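CpuTA1 (Curtobacterium pusillum, PDB 5K3W) belongs to the class IV aminotransferase family of pyridoxal-5'-phosphate proteins and holds pyridoxal-5'-phosphate in a pocket of its fold. Local coordinates at residues Val220-Gln225 / Glu251-Ser256. Sequence-based numbering, arbitrary orientation.
Sequences VVRTPQ and EYRRIS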
loop_
_atom_site.group_PDB
_atom_site.type_symbol
_atom_site.label_atom_id
_atom_site.label_comp_id
_atom_site.label_asym_id
_atom_site.label_seq_id
_atom_site.Cartn_x
_atom_site.Cartn_y
_atom_site.Cartn_z
ATOM N N VAL A 220 -3.371 -21.679 -28.948
ATOM C CA VAL A 220 -4.251 -21.449 -27.806
ATOM C C VAL A 220 -3.838 -20.167 -27.092
ATOM O O VAL A 220 -2.645 -19.891 -26.909
ATOM C CB VAL A 220 -4.243 -22.639 -26.834
ATOM C CG1 VAL A 220 -5.175 -22.367 -25.681
ATOM C CG2 VAL A 220 -4.660 -23.894 -27.552
ATOM N N VAL A 221 -4.831 -19.373 -26.703
ATOM C CA VAL A 221 -4.608 -18.119 -25.995
ATOM C C VAL A 221 -4.992 -18.353 -24.549
ATOM O O VAL A 221 -6.143 -18.701 -24.260
ATOM C CB VAL A 221 -5.405 -16.967 -26.619
ATOM C CG1 VAL A 221 -5.344 -15.722 -25.749
ATOM C CG2 VAL A 221 -4.876 -16.670 -28.022
ATOM N N ARG A 222 -4.021 -18.191 -23.644
ATOM C CA ARG A 222 -4.165 -18.498 -22.226
ATOM C C ARG A 222 -3.845 -17.279 -21.372
ATOM O O ARG A 222 -3.169 -16.342 -21.810
ATOM C CB ARG A 222 -3.235 -19.638 -21.796
ATOM C CG ARG A 222 -3.234 -20.854 -22.675
ATOM C CD ARG A 222 -2.228 -21.835 -22.126
ATOM N NE ARG A 222 -2.657 -23.216 -22.287
ATOM C CZ ARG A 222 -2.175 -24.038 -23.209
ATOM N NH1 ARG A 222 -1.238 -23.620 -24.057
ATOM N NH2 ARG A 222 -2.629 -25.283 -23.277
ATOM N N THR A 223 -4.306 -17.326 -20.121
ATOM C CA THR A 223 -4.079 -16.284 -19.133
ATOM C C THR A 223 -4.067 -16.973 -17.776
ATOM O O THR A 223 -4.815 -17.940 -17.586
ATOM C CB THR A 223 -5.162 -15.185 -19.164
ATOM O OG1 THR A 223 -4.636 -13.969 -18.618
ATOM C CG2 THR A 223 -6.390 -15.585 -18.330
ATOM N N PRO A 224 -3.241 -16.526 -16.828
ATOM C CA PRO A 224 -3.268 -17.135 -15.492
ATOM C C PRO A 224 -4.661 -17.049 -14.886
ATOM O O PRO A 224 -5.284 -15.986 -14.875
ATOM C CB PRO A 224 -2.252 -16.299 -14.692
ATOM C CG PRO A 224 -1.333 -15.695 -15.718
ATOM C CD PRO A 224 -2.211 -15.475 -16.948
ATOM N N GLN A 225 -5.155 -18.180 -14.380
ATOM C CA GLN A 225 -6.474 -18.170 -13.764
ATOM C C GLN A 225 -6.464 -17.263 -12.531
ATOM O O GLN A 225 -5.450 -17.115 -11.853
ATOM C CB GLN A 225 -6.921 -19.595 -13.434
ATOM C CG GLN A 225 -6.117 -20.318 -12.370
ATOM C CD GLN A 225 -6.628 -21.737 -12.131
ATOM O OE1 GLN A 225 -6.689 -22.548 -13.055
ATOM N NE2 GLN A 225 -7.008 -22.033 -10.895
ATOM N N GLU A 251 -8.188 -20.055 -22.683
ATOM C CA GLU A 251 -8.066 -20.945 -21.539
ATOM C C GLU A 251 -7.525 -20.185 -20.337
ATOM O O GLU A 251 -6.521 -19.471 -20.454
ATOM C CB GLU A 251 -7.155 -22.123 -21.884
ATOM C CG GLU A 251 -7.145 -23.240 -20.867
ATOM C CD GLU A 251 -6.177 -24.348 -21.250
ATOM O OE1 GLU A 251 -5.890 -24.502 -22.465
ATOM O OE2 GLU A 251 -5.699 -25.057 -20.335
ATOM N N TYR A 252 -8.211 -20.329 -19.201
ATOM C CA TYR A 252 -7.693 -19.949 -17.898
ATOM C C TYR A 252 -7.029 -21.161 -17.265
ATOM O O TYR A 252 -7.586 -22.260 -17.290
ATOM C CB TYR A 252 -8.807 -19.445 -16.980
ATOM C CG TYR A 252 -9.519 -18.213 -17.481
ATOM C CD1 TYR A 252 -10.590 -18.320 -18.350
ATOM C CD2 TYR A 252 -9.115 -16.934 -17.090
ATOM C CE1 TYR A 252 -11.243 -17.194 -18.820
ATOM C CE2 TYR A 252 -9.763 -15.807 -17.547
ATOM C CZ TYR A 252 -10.835 -15.946 -18.415
ATOM O OH TYR A 252 -11.511 -14.845 -18.886
ATOM N N ARG A 253 -5.852 -20.962 -16.687
ATOM C CA ARG A 253 -5.155 -22.082 -16.070
ATOM C C ARG A 253 -3.944 -21.567 -15.309
ATOM O O ARG A 253 -3.611 -20.377 -15.349
ATOM C CB ARG A 253 -4.738 -23.103 -17.123
ATOM C CG ARG A 253 -3.866 -22.505 -18.183
ATOM C CD ARG A 253 -2.648 -23.367 -18.431
ATOM N NE ARG A 253 -3.010 -24.661 -18.992
ATOM C CZ ARG A 253 -2.174 -25.415 -19.695
ATOM N NH1 ARG A 253 -0.935 -24.990 -19.917
ATOM N NH2 ARG A 253 -2.578 -26.584 -20.184
ATOM N N ARG A 254 -3.303 -22.485 -14.596
ATOM C CA ARG A 254 -2.006 -22.215 -14.007
ATOM C C ARG A 254 -0.933 -22.352 -15.070
ATOM O O ARG A 254 -0.884 -23.350 -15.793
ATOM C CB ARG A 254 -1.722 -23.162 -12.855
ATOM C CG ARG A 254 -2.742 -23.046 -11.784
ATOM C CD ARG A 254 -2.261 -23.582 -10.450
ATOM N NE ARG A 254 -3.412 -23.601 -9.565
ATOM C CZ ARG A 254 -4.400 -24.484 -9.671
ATOM N NH1 ARG A 254 -4.340 -25.425 -10.612
ATOM N NH2 ARG A 254 -5.433 -24.430 -8.836
ATOM N N ILE A 255 -0.078 -21.346 -15.155
ATOM C CA ILE A 255 0.971 -21.268 -16.149
ATOM C C ILE A 255 2.284 -21.142 -15.389
ATOM O O ILE A 255 2.575 -20.093 -14.803
ATOM C CB ILE A 255 0.746 -20.083 -17.094
ATOM C CG1 ILE A 255 -0.654 -20.198 -17.712
ATOM C CG2 ILE A 255 1.851 -19.990 -18.142
ATOM C CD1 ILE A 255 -1.042 -19.043 -18.615
ATOM N N SER A 256 3.061 -22.212 -15.360
ATOM C CA SER A 256 4.365 -22.133 -14.713
ATOM C C SER A 256 5.250 -21.123 -15.439
ATOM O O SER A 256 5.096 -20.878 -16.640
ATOM C CB SER A 256 5.039 -23.505 -14.703
ATOM O OG SER A 256 5.576 -23.803 -15.983
#
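Arg-253 takes the crowded position with CG between the backbone N and the carbonyl carbon (chi1 58°), and bends again at chi2 and chi3. Arg-222, with CG anti to its carbonyl carbon, bends at chi3. These turns lay the two guanidinium groups on each other, centres 3.8 Å apart and planes 28° apart. Arg-222 NE sits over the centre of the Arg-253 group. Glu-251 is extended and serves both arginines: OE2 forms a salt bridge with Arg-253 NE at 3.0 Å, its hydrogen bond being weak, and OE1 forms a looser salt bridge with Arg-222 NH2 at 3.5 Å. Glu-259 adds a salt bridge to Arg-253 NH1.

Beneath them, strands 220-224 and 250-253 pair in parallel, joined through helix 234-245 as a beta-alpha-beta unit. Thr-223 N, hydrogen-bonded to Glu-251 O, lies nearly on the axis of that C=O bond, and Gln-225 N meets Arg-253 O at 2.9 Å from above the carbonyl plane. On the sheet face opposite Arg-222 and Glu-251, Thr-223 CG2 touches Tyr-252 CD2 at 3.3 Å. Thr-223 OG1 bonds to Val-213 O, and Tyr-252 OH to Gln-236. Ile-255 CD1 packs near Pro-224 CD. The carboxylates of Glu-251 and Glu-259 probably offset the repulsion between the stacked, like-charged arginines.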